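Local coordinates for Non-structural maintenance of chromosomes element 1 homolog (Xenopus laevis, PDB 7DG2), which probably acts as a RING-type E3 ubiquitin ligase that works with a MAGE partner as a component of the SMC5-SMC6 complex in DNA repair, at residues V68-G73 with K189-S194; R103-L108 with I120-L125; K182-C187 with P203-C208. One frame throughout, in Å; residues are numbered along the deposited sequence.

From the N terminus the chain first lays down 68-73, the turn between strands 62-68 and 75-81, whose partner 189-194 comes more than a hundred residues later. Inside the long loop that contact 1 closes lies contact 2, a short-range pairing of helices 96-111 and 119-128. Contact 3 opens at 182-187, before contact 1 has closed, and ends at 203-208, so the two cross along the chain. They also touch in space through the two-stranded sheet of 182-183 and 190-191. Contact 2 thus holds together part of the helical region, contact 3 builds a zinc site of the RING-like domain, and contact 1 ties that domain to the Nse1 family region.

Contact 1: residues V68-G73 with K189-S194; sequences VGEEDG and KVAIQS
Glu70 and Gln193 bring the two backbones nearest, with CA of Glu70 6.8 Å from CA of Gln193, where the turn joining strands 62-68 and 75-81 faces the end of the short strand 190-191. Succession of helices and strands and family membership are consistent with this turn being the wing of a winged-helix unit, here docked on the atypical RING. The turn is closed by its own backbone, Gly73 N donating to Gly69 O.

The principle illustrated is a carboxylate gripped by consecutive peptide N-H groups. Glu70 CG stands anti to the carbonyl carbon (chi1 -68°), and the chain runs extended from there to the other segment. Ile192 N meets the syn lone pair of Glu70 OE2 at 2.9 Å, almost straight at 174°. Gln193 N reaches Glu70 OE1 at 2.8 Å, again from the syn side but 27° out of the carboxylate plane. With one peptide N-H on each oxygen, and a water also donating to OE2, rotation of the group is restrained, and the two N-H dipoles would help to stabilise its negative charge.

Glu71, next along the turn, brings its extended side chain to the end of Gln193, while its carboxylate forms a salt bridge with Arg155. Ile192 is buried, its side chain reaching Ile109 and Ile110 of helix 96-111 and Ile166 of helix 163-176. Glu70 also touches His205, a zinc ligand, so the turn borders the metal site. Beside the grip, Ile192 CB and Gln193 CB each lie 3.5 Å from Glu70 OE1.

Contact 2: residues R103-L108 with I120-L125; sequences RKTMEL and ISILNL
Lys104, whose CB lies 4.2 Å from Leu125 CD1 of the facing helix, makes the shortest polar bond here within its own helix: its NZ donates to Glu107 OE2 at 2.7 Å as part of a salt bridge. The nitrogen comes from the syn side, 22° out of the carboxylate plane, and bends in the lysine chain carry its charged end away from the partner helix.

What remains between helices 96-111 and 119-128 is mostly carbon. The pair probably belongs to a second winged-helix unit, in which these would be the first two helices. The axes of the short segments approach to 9.9 Å, with their N-to-C directions at 134°. Leu125 carries much of the contact: its CD1 settles on the backbone of the other helix, 3.6 Å from Lys104 O, and also meets Leu108 CD2 at 3.9 Å. One turn before Leu125 on its helix, Ile122 crosses Thr105 at about a right angle. Ile122 CG2 lies 3.7 Å from Thr105 OG1, while Ile122 CD1 lies 3.9 Å from Thr105 CG2. Ile122 also touches Val139 and Leu143 of helix 136-148, so three helices meet at this residue.

Both hydroxyls at the interface are bonded within their own surroundings. Ser121 OG stands between the backbone N and the carbonyl carbon (chi1 79°) and pairs with Thr118 O, and Leu108 CD2 packs 3.4 Å from Ser121 OG. Thr105 OG1 pairs with Leu101 O. Since the hydroxyls and the lysine have partners on their own side, the association of the two segments rests on van der Waals contact between methyl groups, hydroxyl oxygens and helix backbone, with little directional demand.

Contact 3: residues K182-C187 with P203-C208; sequences KICNVC and PLHLQC. With ZN (zinc ion), chain G.
The first zinc site of the atypical RING joins these segments, and it is half of a cross-brace: the Cys184-Cys187 pair shares its metal with His205 and Cys208, while the interleaved Cys197, Cys200, Cys221 and Cys224 hold a second zinc ion. The metal is bound by Cys184 SG at 2.3 Å, Cys187 SG at 2.2 Å, His205 ND1 at 2.1 Å and Cys208 SG at 2.4 Å. Cys187 SG lies in the plane of the imidazole, at the ring's edge. The other ring nitrogen, NE2, is bonded to Val190 O, a second-shell contact that helps to fix the ring's orientation.

Cys184 SG is also a backbone acceptor. His205 N reaches it at 3.4 Å across the contact, and Val186 N and Cys187 N donate to it from the turn of the CxxC pair, the zinc knuckle. Three N-H groups pointing at one sulfur would be expected to temper its thiolate charge.

Outside the metal shell, Asn185 N donates to Pro203 O at 3.0 Å, approaching nearly along the C=O axis (166°). Lys182 CB packs against the proline ring, 3.6 Å from Pro203 CG, whereas Lys182 NZ departs to Ser112 O. Leu204 CD2 packs against the backbone nitrogens of Asn185 and Val186 and meets Val186 CG2 at 3.6 Å.

Contact 1: residues V68-G73 with K189-S194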
loop_
_atom_site.group_PDB
_atom_site.type_symbol
_atom_site.label_atom_id
_atom_site.label_comp_id
_atom_site.label_asym_id
_atom_site.label_seq_id
_atom_site.Cartn_x
_atom_site.Cartn_y
_atom_site.Cartn_z
ATOM N N VAL A 68 14.434 -15.046 5.960
ATOM C CA VAL A 68 14.867 -14.936 7.351
ATOM C C VAL A 68 15.485 -13.559 7.569
ATOM O O VAL A 68 16.296 -13.101 6.759
ATOM C CB VAL A 68 15.873 -16.044 7.716
ATOM C CG1 VAL A 68 16.403 -15.834 9.128
ATOM C CG2 VAL A 68 15.228 -17.408 7.585
ATOM N N GLY A 69 15.109 -12.907 8.669
ATOM C CA GLY A 69 15.689 -11.613 8.992
ATOM C C GLY A 69 17.149 -11.764 9.401
ATOM O O GLY A 69 17.488 -12.610 10.237
ATOM N N GLU A 70 18.023 -10.951 8.795
ATOM C CA GLU A 70 19.448 -11.035 9.107
ATOM C C GLU A 70 19.717 -10.736 10.574
ATOM O O GLU A 70 20.587 -11.361 11.193
ATOM C CB GLU A 70 20.238 -10.072 8.221
ATOM C CG GLU A 70 20.232 -10.478 6.777
ATOM C CD GLU A 70 21.246 -9.714 5.960
ATOM O OE1 GLU A 70 21.658 -8.625 6.405
ATOM O OE2 GLU A 70 21.606 -10.208 4.875
ATOM N N GLU A 71 18.997 -9.774 11.142
ATOM C CA GLU A 71 19.227 -9.411 12.535
ATOM C C GLU A 71 18.548 -10.390 13.484
ATOM O O GLU A 71 19.197 -10.989 14.351
ATOM C CB GLU A 71 18.733 -7.987 12.798
ATOM C CG GLU A 71 19.377 -6.936 11.916
ATOM C CD GLU A 71 19.328 -5.557 12.539
ATOM O OE1 GLU A 71 19.906 -4.615 11.959
ATOM O OE2 GLU A 71 18.717 -5.420 13.620
ATOM N N ASP A 72 17.241 -10.573 13.328
ATOM C CA ASP A 72 16.455 -11.235 14.357
ATOM C C ASP A 72 16.281 -12.731 14.136
ATOM O O ASP A 72 15.758 -13.407 15.026
ATOM C CB ASP A 72 15.080 -10.560 14.486
ATOM C CG ASP A 72 14.337 -10.454 13.158
ATOM O OD1 ASP A 72 14.598 -11.265 12.244
ATOM O OD2 ASP A 72 13.493 -9.544 13.039
ATOM N N GLY A 73 16.699 -13.268 12.991
ATOM C CA GLY A 73 16.534 -14.684 12.732
ATOM C C GLY A 73 15.103 -15.148 12.573
ATOM O O GLY A 73 14.866 -16.356 12.477
ATOM N N LYS A 189 23.542 -17.156 -0.244
ATOM C CA LYS A 189 22.586 -16.085 -0.490
ATOM C C LYS A 189 23.221 -14.735 -0.178
ATOM O O LYS A 189 24.216 -14.645 0.544
ATOM C CB LYS A 189 21.320 -16.271 0.351
ATOM C CG LYS A 189 20.581 -17.569 0.077
ATOM C CD LYS A 189 19.459 -17.784 1.076
ATOM C CE LYS A 189 18.581 -18.945 0.647
ATOM N NZ LYS A 189 18.087 -18.736 -0.744
ATOM N N VAL A 190 22.627 -13.680 -0.747
ATOM C CA VAL A 190 23.104 -12.325 -0.494
ATOM C C VAL A 190 23.141 -12.058 1.002
ATOM O O VAL A 190 22.221 -12.423 1.746
ATOM C CB VAL A 190 22.210 -11.297 -1.210
ATOM C CG1 VAL A 190 22.490 -9.884 -0.708
ATOM C CG2 VAL A 190 22.415 -11.376 -2.716
ATOM N N ALA A 191 24.222 -11.432 1.455
ATOM C CA ALA A 191 24.340 -10.963 2.828
ATOM C C ALA A 191 24.551 -9.462 2.796
ATOM O O ALA A 191 25.425 -8.971 2.075
ATOM C CB ALA A 191 25.493 -11.643 3.569
ATOM N N ILE A 192 23.744 -8.734 3.563
ATOM C CA ILE A 192 23.928 -7.295 3.709
ATOM C C ILE A 192 24.723 -7.042 4.984
ATOM O O ILE A 192 25.800 -6.433 4.947
ATOM C CB ILE A 192 22.575 -6.558 3.711
ATOM C CG1 ILE A 192 21.834 -6.804 2.396
ATOM C CG2 ILE A 192 22.790 -5.086 3.903
ATOM C CD1 ILE A 192 22.585 -6.340 1.159
ATOM N N GLN A 193 24.212 -7.513 6.120
ATOM C CA GLN A 193 24.999 -7.583 7.345
ATOM C C GLN A 193 25.684 -8.943 7.411
ATOM O O GLN A 193 25.094 -9.964 7.055
ATOM C CB GLN A 193 24.120 -7.370 8.577
ATOM C CG GLN A 193 23.436 -6.013 8.591
ATOM C CD GLN A 193 22.633 -5.783 9.849
ATOM O OE1 GLN A 193 21.401 -5.686 9.804
ATOM N NE2 GLN A 193 23.321 -5.682 10.979
ATOM N N SER A 194 26.940 -8.949 7.851
ATOM C CA SER A 194 27.733 -10.167 7.774
ATOM C C SER A 194 28.910 -10.057 8.725
ATOM O O SER A 194 29.218 -8.986 9.248
ATOM C CB SER A 194 28.244 -10.414 6.349
ATOM O OG SER A 194 29.224 -9.445 6.021
HETATM O O HOH W 1 19.557 -11.956 3.891
#

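Contact 2: residues R103-L108 with I120-L125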
loop_
_atom_site.group_PDB
_atom_site.type_symbol
_atom_site.label_atom_id
_atom_site.label_comp_id
_atom_site.label_asym_id
_atom_site.label_seq_id
_atom_site.Cartn_x
_atom_site.Cartn_y
_atom_site.Cartn_z
ATOM N N ARG A 103 18.873 3.773 -5.335
ATOM C CA ARG A 103 19.836 2.836 -5.900
ATOM C C ARG A 103 21.248 3.127 -5.404
ATOM O O ARG A 103 21.994 2.192 -5.084
ATOM C CB ARG A 103 19.801 2.870 -7.426
ATOM C CG ARG A 103 18.496 2.299 -8.011
ATOM C CD ARG A 103 18.616 2.039 -9.521
ATOM N NE ARG A 103 19.003 3.228 -10.272
ATOM C CZ ARG A 103 18.149 4.119 -10.774
ATOM N NH1 ARG A 103 18.605 5.173 -11.449
ATOM N NH2 ARG A 103 16.841 3.972 -10.597
ATOM N N LYS A 104 21.632 4.407 -5.333
ATOM C CA LYS A 104 22.977 4.722 -4.845
ATOM C C LYS A 104 23.118 4.386 -3.368
ATOM O O LYS A 104 24.187 3.941 -2.926
ATOM C CB LYS A 104 23.319 6.199 -5.089
ATOM C CG LYS A 104 23.344 6.620 -6.565
ATOM C CD LYS A 104 24.296 5.761 -7.392
ATOM C CE LYS A 104 25.754 5.983 -7.005
ATOM N NZ LYS A 104 26.681 5.180 -7.876
ATOM N N THR A 105 22.052 4.591 -2.582
ATOM C CA THR A 105 22.088 4.218 -1.167
ATOM C C THR A 105 22.199 2.706 -1.003
ATOM O O THR A 105 22.992 2.205 -0.192
ATOM C CB THR A 105 20.831 4.758 -0.467
ATOM O OG1 THR A 105 20.806 6.194 -0.564
ATOM C CG2 THR A 105 20.798 4.353 1.007
ATOM N N MET A 106 21.402 1.959 -1.764
ATOM C CA MET A 106 21.514 0.505 -1.775
ATOM C C MET A 106 22.921 0.059 -2.154
ATOM O O MET A 106 23.485 -0.844 -1.524
ATOM C CB MET A 106 20.484 -0.077 -2.751
ATOM C CG MET A 106 20.713 -1.543 -3.082
ATOM S SD MET A 106 19.296 -2.292 -3.944
ATOM C CE MET A 106 19.098 -1.198 -5.325
ATOM N N GLU A 107 23.516 0.699 -3.163
ATOM C CA GLU A 107 24.871 0.335 -3.564
ATOM C C GLU A 107 25.860 0.561 -2.431
ATOM O O GLU A 107 26.706 -0.296 -2.160
ATOM C CB GLU A 107 25.279 1.129 -4.807
ATOM C CG GLU A 107 26.747 0.961 -5.190
ATOM C CD GLU A 107 27.157 1.830 -6.370
ATOM O OE1 GLU A 107 28.259 1.601 -6.914
ATOM O OE2 GLU A 107 26.381 2.732 -6.755
ATOM N N LEU A 108 25.759 1.698 -1.743
ATOM C CA LEU A 108 26.657 1.947 -0.614
ATOM C C LEU A 108 26.429 0.934 0.509
ATOM O O LEU A 108 27.384 0.468 1.139
ATOM C CB LEU A 108 26.472 3.383 -0.113
ATOM C CG LEU A 108 27.403 3.868 0.992
ATOM C CD1 LEU A 108 28.815 3.502 0.620
ATOM C CD2 LEU A 108 27.253 5.384 1.121
ATOM N N ILE A 120 24.838 11.272 6.702
ATOM C CA ILE A 120 25.733 12.133 5.931
ATOM C C ILE A 120 26.095 11.478 4.603
ATOM O O ILE A 120 26.177 12.148 3.567
ATOM C CB ILE A 120 26.986 12.483 6.763
ATOM C CG1 ILE A 120 26.625 13.547 7.806
ATOM C CG2 ILE A 120 28.112 12.984 5.842
ATOM C CD1 ILE A 120 27.768 13.894 8.776
ATOM N N SER A 121 26.323 10.160 4.605
ATOM C CA SER A 121 26.695 9.504 3.356
ATOM C C SER A 121 25.560 9.607 2.337
ATOM O O SER A 121 25.812 9.830 1.151
ATOM C CB SER A 121 27.112 8.044 3.600
ATOM O OG SER A 121 26.001 7.172 3.766
ATOM N N ILE A 122 24.304 9.512 2.792
ATOM C CA ILE A 122 23.175 9.618 1.863
ATOM C C ILE A 122 23.020 11.050 1.360
ATOM O O ILE A 122 22.714 11.279 0.180
ATOM C CB ILE A 122 21.890 9.097 2.524
ATOM C CG1 ILE A 122 22.062 7.623 2.841
ATOM C CG2 ILE A 122 20.689 9.276 1.566
ATOM C CD1 ILE A 122 21.013 7.055 3.788
ATOM N N LEU A 123 23.256 12.035 2.229
ATOM C CA LEU A 123 23.238 13.430 1.791
ATOM C C LEU A 123 24.322 13.694 0.755
ATOM O O LEU A 123 24.117 14.470 -0.190
ATOM C CB LEU A 123 23.401 14.358 3.001
ATOM C CG LEU A 123 22.236 14.359 4.000
ATOM C CD1 LEU A 123 22.588 15.119 5.276
ATOM C CD2 LEU A 123 20.979 14.957 3.361
ATOM N N ASN A 124 25.493 13.063 0.915
ATOM C CA ASN A 124 26.558 13.253 -0.064
ATOM C C ASN A 124 26.227 12.555 -1.375
ATOM O O ASN A 124 26.462 13.114 -2.450
ATOM C CB ASN A 124 27.901 12.768 0.506
ATOM C CG ASN A 124 28.436 13.689 1.577
ATOM O OD1 ASN A 124 28.004 14.831 1.687
ATOM N ND2 ASN A 124 29.366 13.182 2.412
ATOM N N LEU A 125 25.642 11.349 -1.312
ATOM C CA LEU A 125 25.158 10.710 -2.535
ATOM C C LEU A 125 24.153 11.595 -3.256
ATOM O O LEU A 125 24.196 11.723 -4.488
ATOM C CB LEU A 125 24.511 9.365 -2.202
ATOM C CG LEU A 125 25.453 8.298 -1.662
ATOM C CD1 LEU A 125 24.615 7.084 -1.218
ATOM C CD2 LEU A 125 26.471 7.900 -2.725
#

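Contact 3: residues K182-C187 with P203-C208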
loop_
_atom_site.group_PDB
_atom_site.type_symbol
_atom_site.label_atom_id
_atom_site.label_comp_id
_atom_site.label_asym_id
_atom_site.label_seq_id
_atom_site.Cartn_x
_atom_site.Cartn_y
_atom_site.Cartn_z
ATOM N N LYS A 182 28.019 -9.232 -1.308
ATOM C CA LYS A 182 28.477 -10.311 -0.441
ATOM C C LYS A 182 27.586 -11.531 -0.637
ATOM O O LYS A 182 26.363 -11.441 -0.472
ATOM C CB LYS A 182 28.453 -9.867 1.020
ATOM C CG LYS A 182 29.398 -8.708 1.354
ATOM C CD LYS A 182 29.147 -8.188 2.763
ATOM C CE LYS A 182 29.935 -6.912 3.038
ATOM N NZ LYS A 182 29.621 -5.794 2.090
ATOM N N ILE A 183 28.192 -12.666 -0.978
ATOM C CA ILE A 183 27.489 -13.944 -1.089
ATOM C C ILE A 183 27.970 -14.832 0.051
ATOM O O ILE A 183 29.148 -15.204 0.091
ATOM C CB ILE A 183 27.742 -14.615 -2.448
ATOM C CG1 ILE A 183 27.336 -13.683 -3.585
ATOM C CG2 ILE A 183 26.986 -15.934 -2.546
ATOM C CD1 ILE A 183 25.854 -13.361 -3.612
ATOM N N CYS A 184 27.066 -15.165 0.975
ATOM C CA CYS A 184 27.436 -15.927 2.168
ATOM C C CYS A 184 28.111 -17.238 1.785
ATOM O O CYS A 184 27.603 -17.994 0.954
ATOM C CB CYS A 184 26.199 -16.211 3.023
ATOM S SG CYS A 184 26.535 -17.222 4.498
ATOM N N ASN A 185 29.268 -17.507 2.392
ATOM C CA ASN A 185 30.016 -18.695 2.002
ATOM C C ASN A 185 29.310 -19.978 2.421
ATOM O O ASN A 185 29.568 -21.031 1.825
ATOM C CB ASN A 185 31.432 -18.643 2.586
ATOM C CG ASN A 185 32.366 -19.658 1.949
ATOM O OD1 ASN A 185 32.773 -19.506 0.794
ATOM N ND2 ASN A 185 32.721 -20.693 2.704
ATOM N N VAL A 186 28.402 -19.904 3.389
ATOM C CA VAL A 186 27.702 -21.086 3.894
ATOM C C VAL A 186 26.399 -21.335 3.142
ATOM O O VAL A 186 26.160 -22.439 2.643
ATOM C CB VAL A 186 27.462 -20.944 5.412
ATOM C CG1 VAL A 186 26.400 -21.926 5.889
ATOM C CG2 VAL A 186 28.754 -21.163 6.168
ATOM N N CYS A 187 25.515 -20.340 3.046
ATOM C CA CYS A 187 24.210 -20.568 2.432
ATOM C C CYS A 187 24.117 -20.072 0.996
ATOM O O CYS A 187 23.124 -20.372 0.325
ATOM C CB CYS A 187 23.104 -19.914 3.267
ATOM S SG CYS A 187 23.143 -18.101 3.244
ATOM N N PRO A 203 32.362 -13.408 3.206
ATOM C CA PRO A 203 31.334 -13.072 4.194
ATOM C C PRO A 203 30.563 -14.287 4.684
ATOM O O PRO A 203 30.389 -15.262 3.944
ATOM C CB PRO A 203 30.421 -12.127 3.404
ATOM C CG PRO A 203 30.452 -12.707 2.013
ATOM C CD PRO A 203 31.831 -13.346 1.829
ATOM N N LEU A 204 30.090 -14.232 5.929
ATOM C CA LEU A 204 29.081 -15.155 6.430
ATOM C C LEU A 204 27.960 -14.349 7.069
ATOM O O LEU A 204 28.228 -13.355 7.744
ATOM C CB LEU A 204 29.656 -16.128 7.468
ATOM C CG LEU A 204 30.575 -17.243 6.970
ATOM C CD1 LEU A 204 30.754 -18.299 8.062
ATOM C CD2 LEU A 204 30.005 -17.856 5.711
ATOM N N HIS A 205 26.712 -14.770 6.858
ATOM C CA HIS A 205 25.623 -14.236 7.671
ATOM C C HIS A 205 25.922 -14.476 9.144
ATOM O O HIS A 205 26.562 -15.465 9.512
ATOM C CB HIS A 205 24.288 -14.900 7.335
ATOM C CG HIS A 205 23.712 -14.504 6.014
ATOM N ND1 HIS A 205 23.578 -15.395 4.970
ATOM C CD2 HIS A 205 23.204 -13.327 5.576
ATOM C CE1 HIS A 205 23.023 -14.779 3.939
ATOM N NE2 HIS A 205 22.789 -13.523 4.281
ATOM N N LEU A 206 25.438 -13.570 9.996
ATOM C CA LEU A 206 25.665 -13.734 11.429
ATOM C C LEU A 206 25.053 -15.031 11.938
ATOM O O LEU A 206 25.668 -15.741 12.743
ATOM C CB LEU A 206 25.118 -12.531 12.200
ATOM C CG LEU A 206 26.201 -11.548 12.657
ATOM C CD1 LEU A 206 26.791 -10.800 11.465
ATOM C CD2 LEU A 206 25.673 -10.574 13.710
ATOM N N GLN A 207 23.849 -15.371 11.465
ATOM C CA GLN A 207 23.251 -16.646 11.845
ATOM C C GLN A 207 24.023 -17.822 11.266
ATOM O O GLN A 207 24.122 -18.875 11.906
ATOM C CB GLN A 207 21.789 -16.709 11.399
ATOM C CG GLN A 207 20.783 -16.431 12.508
ATOM C CD GLN A 207 20.280 -14.999 12.493
ATOM O OE1 GLN A 207 19.860 -14.484 11.446
ATOM N NE2 GLN A 207 20.322 -14.343 13.652
ATOM N N CYS A 208 24.576 -17.669 10.063
ATOM C CA CYS A 208 25.322 -18.770 9.471
ATOM C C CYS A 208 26.673 -18.962 10.149
ATOM O O CYS A 208 27.164 -20.092 10.231
ATOM C CB CYS A 208 25.490 -18.539 7.971
ATOM S SG CYS A 208 23.927 -18.562 7.067
HETATM ZN ZN ZN G . 24.266 -17.412 5.031
#